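PDB 4H17: hydrolase, isochorismatase family from Pseudomonas putida KT2440, which probably acts as a hydrolase of the isochorismatase family, with its exact substrate uncertain. Local coordinates for residues 66-72 with 98-104; 151-157 with 187-193. The contacts are given in a common frame with arbitrary orientation. Residues are numbered along the deposited sequence.

Interaction 1: 66-72 with 98-104; sequences IIHVRHL and EIVIEKR. With SO4 (sulfate ion), chain E; SO4 (sulfate ion), chain C.
Strands 66-71 and 99-103 run parallel, their axes 4.6 Å apart and crossing at -20°. Extended backbones pair Ile-67 with Ile-99 (CA-CA 4.6 Å), in step to His-71 with Lys-103 (5.1 Å). Hydrogen bonds run Ile-99 N to Ile-66 O (3.0 Å), then at 2.8 Å each His-68 N to Ile-99 O, Ile-101 N to His-68 O, Arg-70 N to Ile-101 O, Lys-103 N to Arg-70 O and Leu-72 N to Lys-103 O.

Several side-chain polar groups also have partners. His-68 (chi1 m) directs NE2 to Glu-98 OE1 (2.8 Å), which also accepts from Leu-95 N, while Glu-98 OE2 salt-bridges Arg-60. One water accepts from Arg-70 NE (2.7 Å) and donates weakly to Ile-101 O (3.3 Å); Arg-70 NH1 bonds Gly-86 O weakly. Another donates to Leu-72 O (2.7 Å) and Glu-102 OE1 (3.2 Å). Two sulfates, probably from the crystallisation liquor, accept from His-71: ND1 to sulfate E O4 (2.8 Å), NE2 to sulfate C O1 (2.7 Å). Arg-104 NH1 reaches sulfate E O2 (3.1 Å) and Gly-73 O; Arg-14 of the second subunit also holds sulfate E, Ser-135 and Tyr-35 sulfate C. Lys-103 (chi1 p) places NZ over the His-71 ring, 4.0 Å from NE2, and hydrogen-bonds Met-105 O and Ser-136 OG. With Asp-30 a long, weak ion partner, this is consistent with the Asp-Lys-Cys triad of relatives.

Ile-67 and Ile-99 meet helix 114-121; His-68, on the other face, meets helix 45-61. Ile-67 and Val-69 bond on to strand 24-29; 99-103 is one of two outermost strands within this chain.

Interaction 2: 151-157 with 187-193; sequences CTLVEDA and FACVAPT
Phe-187 follows helix 172-186 and turns its ring away, making a cation-pi contact with Arg-142. Ala-188 then points toward the partner, its CB 3.9 Å from Cys-151 CB and 4.1 Å from Leu-153 CB. Cys-189 pairs in parallel with Thr-152 (CA-CA 4.5 Å): Cys-189 N donates to Cys-151 O (2.9 Å) and Cys-189 O accepts from Leu-153 N (2.7 Å). Val-190, paired with Leu-153, shares its face. Ala-191, beside Val-154, gives N to Leu-153 O (3.1 Å) and takes Glu-155 N on its O (3.1 Å). The axes approach to 4.6 Å, crossing at -29°. Pro-192 packs its CB 3.6 Å from Asp-156 OD2. Thr-193 closes the contact: its N (2.9 Å) and OG1 (2.7 Å) both donate to Asp-156 OD1, the aspartate (chi1 p) standing in the type I turn Val-154 to Ala-157, which is closed by Ala-157 N to Val-154 O (3.1 Å).

The connection runs through hairpin 163-165/168-170 and helix 172-186, giving a beta-alpha-beta crossover of this Rossmann-like fold. Leu-153 and Val-190 meet helix 172-186, Leu-153 also helix 133-146; Val-154 and Thr-193 touch helix 45-61, and Thr-152 bonds on to strand 125-131.

Both contacts belong to one six-stranded parallel sheet, ordered 99-103, 66-71, 24-29, 125-131, 150-159, 189-191, and each joins an outermost strand to its inner neighbour. Strands 24-29 and 125-131 lie between them, so the centres are 19 Å apart, the nearest atoms about 11 Å, on opposite sides of the chain's centre. Along the chain interaction 1 is complete before interaction 2 opens. Helix 45-61 packs against side chains of both. Their connections differ: the 25 residues between the segments of interaction 1 hold no helix or strand, whereas the 29 of interaction 2 include strands 163-165 and 168-170 and helix 172-186. Together they form the two edge pairs of this Rossmann-like sheet, as counted within this chain.

Interaction 1: 66-72 with 98-104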
loop_
_atom_site.group_PDB
_atom_site.type_symbol
_atom_site.label_atom_id
_atom_site.label_comp_id
_atom_site.label_asym_id
_atom_site.label_seq_id
_atom_site.Cartn_x
_atom_site.Cartn_y
_atom_site.Cartn_z
ATOM N N ILE A 66 16.725 16.626 -5.454
ATOM C CA ILE A 66 15.402 16.822 -4.937
ATOM C C ILE A 66 14.393 16.625 -6.058
ATOM O O ILE A 66 14.509 17.237 -7.135
ATOM C CB ILE A 66 15.221 18.253 -4.375
ATOM C CG1 ILE A 66 16.240 18.523 -3.254
ATOM C CG2 ILE A 66 13.783 18.504 -3.941
ATOM C CD1 ILE A 66 16.400 19.990 -2.893
ATOM N N ILE A 67 13.418 15.780 -5.784
ATOM C CA ILE A 67 12.355 15.421 -6.760
ATOM C C ILE A 67 10.995 15.803 -6.204
ATOM O O ILE A 67 10.617 15.401 -5.093
ATOM C CB ILE A 67 12.343 13.934 -7.038
ATOM C CG1 ILE A 67 13.667 13.508 -7.660
ATOM C CG2 ILE A 67 11.119 13.602 -7.876
ATOM C CD1 ILE A 67 13.886 12.003 -7.749
ATOM N N HIS A 68 10.295 16.670 -6.917
ATOM C CA HIS A 68 8.939 17.064 -6.583
ATOM C C HIS A 68 7.957 16.330 -7.508
ATOM O O HIS A 68 8.084 16.380 -8.747
ATOM C CB HIS A 68 8.741 18.565 -6.798
ATOM C CG HIS A 68 9.759 19.435 -6.133
ATOM N ND1 HIS A 68 9.500 20.087 -4.947
ATOM C CD2 HIS A 68 11.011 19.788 -6.490
ATOM C CE1 HIS A 68 10.566 20.787 -4.594
ATOM N NE2 HIS A 68 11.491 20.638 -5.522
ATOM N N VAL A 69 6.976 15.693 -6.906
ATOM C CA VAL A 69 5.913 15.009 -7.621
ATOM C C VAL A 69 4.597 15.775 -7.446
ATOM O O VAL A 69 4.293 16.167 -6.325
ATOM C CB VAL A 69 5.784 13.564 -7.083
ATOM C CG1 VAL A 69 4.635 12.857 -7.738
ATOM C CG2 VAL A 69 7.086 12.775 -7.254
ATOM N N ARG A 70 3.802 15.927 -8.508
ATOM C CA ARG A 70 2.460 16.452 -8.419
ATOM C C ARG A 70 1.504 15.632 -9.253
ATOM O O ARG A 70 1.904 14.967 -10.220
ATOM C CB ARG A 70 2.383 17.889 -8.976
ATOM C CG ARG A 70 2.982 18.951 -8.089
ATOM C CD ARG A 70 2.593 20.337 -8.579
ATOM N NE ARG A 70 3.241 20.697 -9.858
ATOM C CZ ARG A 70 3.222 21.941 -10.383
ATOM N NH1 ARG A 70 2.537 22.916 -9.823
ATOM N NH2 ARG A 70 3.881 22.187 -11.513
ATOM N N HIS A 71 0.228 15.741 -8.908
ATOM C CA HIS A 71 -0.845 15.208 -9.726
ATOM C C HIS A 71 -0.908 15.905 -11.070
ATOM O O HIS A 71 -0.750 17.142 -11.159
ATOM C CB HIS A 71 -2.181 15.399 -9.063
ATOM C CG HIS A 71 -2.447 14.487 -7.921
ATOM N ND1 HIS A 71 -3.598 13.746 -7.807
ATOM C CD2 HIS A 71 -1.719 14.227 -6.821
ATOM C CE1 HIS A 71 -3.547 13.026 -6.706
ATOM N NE2 HIS A 71 -2.438 13.340 -6.063
ATOM N N LEU A 72 -1.179 15.125 -12.108
ATOM C CA LEU A 72 -1.586 15.720 -13.371
ATOM C C LEU A 72 -2.888 16.498 -13.176
ATOM O O LEU A 72 -3.017 17.616 -13.691
ATOM C CB LEU A 72 -1.755 14.659 -14.433
ATOM C CG LEU A 72 -0.439 14.188 -15.034
ATOM C CD1 LEU A 72 -0.673 12.855 -15.732
ATOM C CD2 LEU A 72 0.112 15.229 -16.006
ATOM N N GLU A 98 16.079 21.478 -9.704
ATOM C CA GLU A 98 15.319 20.441 -9.056
ATOM C C GLU A 98 14.403 19.756 -10.031
ATOM O O GLU A 98 13.982 20.331 -11.008
ATOM C CB GLU A 98 14.585 20.997 -7.866
ATOM C CG GLU A 98 15.562 21.581 -6.850
ATOM C CD GLU A 98 14.924 22.265 -5.666
ATOM O OE1 GLU A 98 13.669 22.360 -5.598
ATOM O OE2 GLU A 98 15.705 22.739 -4.814
ATOM N N ILE A 99 14.181 18.486 -9.790
ATOM C CA ILE A 99 13.371 17.654 -10.692
ATOM C C ILE A 99 11.885 17.776 -10.321
ATOM O O ILE A 99 11.522 17.769 -9.142
ATOM C CB ILE A 99 13.844 16.211 -10.574
ATOM C CG1 ILE A 99 15.262 16.112 -11.106
ATOM C CG2 ILE A 99 12.885 15.242 -11.195
ATOM C CD1 ILE A 99 16.031 14.980 -10.526
ATOM N N VAL A 100 11.017 17.862 -11.339
ATOM C CA VAL A 100 9.577 18.005 -11.115
ATOM C C VAL A 100 8.829 17.107 -12.076
ATOM O O VAL A 100 9.028 17.196 -13.285
ATOM C CB VAL A 100 9.094 19.473 -11.282
ATOM C CG1 VAL A 100 7.642 19.624 -10.849
ATOM C CG2 VAL A 100 9.906 20.441 -10.453
ATOM N N ILE A 101 8.003 16.236 -11.530
ATOM C CA ILE A 101 7.183 15.383 -12.349
ATOM C C ILE A 101 5.714 15.464 -12.042
ATOM O O ILE A 101 5.270 15.840 -10.923
ATOM C CB ILE A 101 7.654 13.927 -12.266
ATOM C CG1 ILE A 101 7.595 13.409 -10.827
ATOM C CG2 ILE A 101 9.075 13.786 -12.844
ATOM C CD1 ILE A 101 7.823 11.925 -10.746
ATOM N N GLU A 102 4.969 15.113 -13.084
ATOM C CA GLU A 102 3.512 15.018 -13.012
ATOM C C GLU A 102 3.096 13.594 -13.228
ATOM O O GLU A 102 3.591 12.915 -14.149
ATOM C CB GLU A 102 2.822 15.825 -14.112
ATOM C CG GLU A 102 3.404 17.163 -14.439
ATOM C CD GLU A 102 2.416 18.012 -15.230
ATOM O OE1 GLU A 102 1.460 18.543 -14.633
ATOM O OE2 GLU A 102 2.588 18.109 -16.460
ATOM N N LYS A 103 2.204 13.126 -12.371
ATOM C CA LYS A 103 1.795 11.722 -12.393
ATOM C C LYS A 103 0.263 11.533 -12.429
ATOM O O LYS A 103 -0.508 12.379 -11.887
ATOM C CB LYS A 103 2.378 11.022 -11.168
ATOM C CG LYS A 103 1.706 11.439 -9.872
ATOM C CD LYS A 103 2.211 10.639 -8.682
ATOM C CE LYS A 103 1.374 10.920 -7.458
ATOM N NZ LYS A 103 -0.017 10.439 -7.502
ATOM N N ARG A 104 -0.174 10.406 -12.993
ATOM C CA ARG A 104 -1.602 10.050 -13.015
ATOM C C ARG A 104 -2.036 9.111 -11.886
ATOM O O ARG A 104 -3.170 9.213 -11.390
ATOM C CB ARG A 104 -2.022 9.433 -14.353
ATOM C CG ARG A 104 -3.539 9.210 -14.405
ATOM C CD ARG A 104 -4.369 10.482 -14.174
ATOM N NE ARG A 104 -4.170 11.337 -15.317
ATOM C CZ ARG A 104 -4.573 12.599 -15.464
ATOM N NH1 ARG A 104 -5.193 13.259 -14.501
ATOM N NH2 ARG A 104 -4.309 13.209 -16.606
HETATM S S SO4 E . -5.287 13.137 -10.760
HETATM O O1 SO4 E . -5.445 11.866 -9.962
HETATM O O2 SO4 E . -6.487 13.201 -11.656
HETATM O O3 SO4 E . -4.014 13.256 -11.386
HETATM O O4 SO4 E . -5.520 14.211 -9.761
HETATM S S SO4 C . -3.292 11.025 -3.121
HETATM O O1 SO4 C . -2.438 11.325 -4.290
HETATM O O2 SO4 C . -2.529 10.420 -2.059
HETATM O O3 SO4 C . -4.305 10.035 -3.561
HETATM O O4 SO4 C . -4.063 12.197 -2.669
HETATM O O HOH W 1 4.375 18.907 -11.568
HETATM O O HOH W 2 -1.522 18.355 -15.847
#

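Interaction 2: 151-157 with 187-193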
loop_
_atom_site.group_PDB
_atom_site.type_symbol
_atom_site.label_atom_id
_atom_site.label_comp_id
_atom_site.label_asym_id
_atom_site.label_seq_id
_atom_site.Cartn_x
_atom_site.Cartn_y
_atom_site.Cartn_z
ATOM N N CYS A 151 13.892 3.010 1.468
ATOM C CA CYS A 151 13.077 4.208 1.714
ATOM C C CYS A 151 13.121 4.564 3.184
ATOM O O CYS A 151 13.015 3.698 4.040
ATOM C CB CYS A 151 11.640 3.959 1.300
ATOM S SG CYS A 151 11.431 3.931 -0.493
ATOM N N THR A 152 13.226 5.867 3.448
ATOM C CA THR A 152 13.047 6.416 4.779
ATOM C C THR A 152 11.898 7.416 4.660
ATOM O O THR A 152 12.011 8.417 3.930
ATOM C CB THR A 152 14.302 7.113 5.304
ATOM O OG1 THR A 152 15.341 6.132 5.442
ATOM C CG2 THR A 152 14.020 7.757 6.630
ATOM N N LEU A 153 10.800 7.108 5.336
ATOM C CA LEU A 153 9.578 7.892 5.220
ATOM C C LEU A 153 9.492 8.825 6.389
ATOM O O LEU A 153 9.572 8.398 7.543
ATOM C CB LEU A 153 8.379 6.940 5.204
ATOM C CG LEU A 153 6.977 7.516 5.165
ATOM C CD1 LEU A 153 6.709 8.465 4.028
ATOM C CD2 LEU A 153 6.000 6.360 5.125
ATOM N N VAL A 154 9.278 10.104 6.125
ATOM C CA VAL A 154 9.365 11.106 7.195
ATOM C C VAL A 154 7.966 11.321 7.748
ATOM O O VAL A 154 7.137 11.987 7.133
ATOM C CB VAL A 154 9.956 12.430 6.716
ATOM C CG1 VAL A 154 10.164 13.384 7.879
ATOM C CG2 VAL A 154 11.244 12.170 5.973
ATOM N N GLU A 155 7.695 10.713 8.906
ATOM C CA GLU A 155 6.308 10.535 9.351
ATOM C C GLU A 155 5.620 11.851 9.724
ATOM O O GLU A 155 4.403 11.986 9.613
ATOM C CB GLU A 155 6.239 9.577 10.547
ATOM C CG GLU A 155 7.085 10.026 11.715
ATOM C CD GLU A 155 7.262 8.933 12.742
ATOM O OE1 GLU A 155 6.282 8.177 12.965
ATOM O OE2 GLU A 155 8.377 8.839 13.310
ATOM N N ASP A 156 6.409 12.825 10.152
ATOM C CA ASP A 156 5.881 14.145 10.541
ATOM C C ASP A 156 6.002 15.207 9.437
ATOM O O ASP A 156 5.679 16.371 9.622
ATOM C CB ASP A 156 6.460 14.602 11.897
ATOM C CG ASP A 156 7.968 14.747 11.884
ATOM O OD1 ASP A 156 8.613 14.544 10.843
ATOM O OD2 ASP A 156 8.518 15.071 12.964
ATOM N N ALA A 157 6.338 14.727 8.247
ATOM C CA ALA A 157 6.373 15.532 7.015
ATOM C C ALA A 157 5.411 14.909 5.995
ATOM O O ALA A 157 5.601 15.016 4.767
ATOM C CB ALA A 157 7.762 15.593 6.464
ATOM N N PHE A 187 8.221 -1.875 4.598
ATOM C CA PHE A 187 8.344 -1.036 3.408
ATOM C C PHE A 187 9.283 0.156 3.546
ATOM O O PHE A 187 9.800 0.633 2.530
ATOM C CB PHE A 187 6.979 -0.617 2.942
ATOM C CG PHE A 187 6.096 -1.781 2.587
ATOM C CD1 PHE A 187 6.255 -2.410 1.377
ATOM C CD2 PHE A 187 5.178 -2.272 3.492
ATOM C CE1 PHE A 187 5.478 -3.506 1.055
ATOM C CE2 PHE A 187 4.381 -3.366 3.170
ATOM C CZ PHE A 187 4.551 -3.973 1.942
ATOM N N ALA A 188 9.547 0.630 4.758
ATOM C CA ALA A 188 10.439 1.790 4.924
ATOM C C ALA A 188 10.946 1.888 6.325
ATOM O O ALA A 188 10.336 1.347 7.235
ATOM C CB ALA A 188 9.691 3.078 4.603
ATOM N N CYS A 189 12.080 2.555 6.503
ATOM C CA CYS A 189 12.412 3.154 7.811
ATOM C C CYS A 189 11.475 4.301 7.993
ATOM O O CYS A 189 11.231 5.061 7.048
ATOM C CB CYS A 189 13.856 3.631 7.832
ATOM S SG CYS A 189 15.027 2.264 7.954
ATOM N N VAL A 190 10.933 4.455 9.191
ATOM C CA VAL A 190 10.070 5.597 9.479
ATOM C C VAL A 190 10.790 6.420 10.516
ATOM O O VAL A 190 11.226 5.884 11.556
ATOM C CB VAL A 190 8.679 5.131 9.945
ATOM C CG1 VAL A 190 7.786 6.292 10.327
ATOM C CG2 VAL A 190 7.997 4.278 8.853
ATOM N N ALA A 191 10.910 7.728 10.253
ATOM C CA ALA A 191 11.732 8.618 11.090
ATOM C C ALA A 191 11.132 10.013 11.132
ATOM O O ALA A 191 10.445 10.402 10.190
ATOM C CB ALA A 191 13.131 8.682 10.554
ATOM N N PRO A 192 11.359 10.769 12.239
ATOM C CA PRO A 192 10.931 12.158 12.286
ATOM C C PRO A 192 11.954 13.086 11.610
ATOM O O PRO A 192 13.146 12.779 11.488
ATOM C CB PRO A 192 10.827 12.446 13.769
ATOM C CG PRO A 192 11.834 11.551 14.399
ATOM C CD PRO A 192 11.972 10.339 13.515
ATOM N N THR A 193 11.443 14.225 11.133
ATOM C CA THR A 193 12.222 15.200 10.402
ATOM C C THR A 193 13.509 15.557 11.163
ATOM O O THR A 193 14.576 15.673 10.559
ATOM C CB THR A 193 11.362 16.469 10.174
ATOM O OG1 THR A 193 10.233 16.163 9.340
ATOM C CG2 THR A 193 12.115 17.628 9.552
#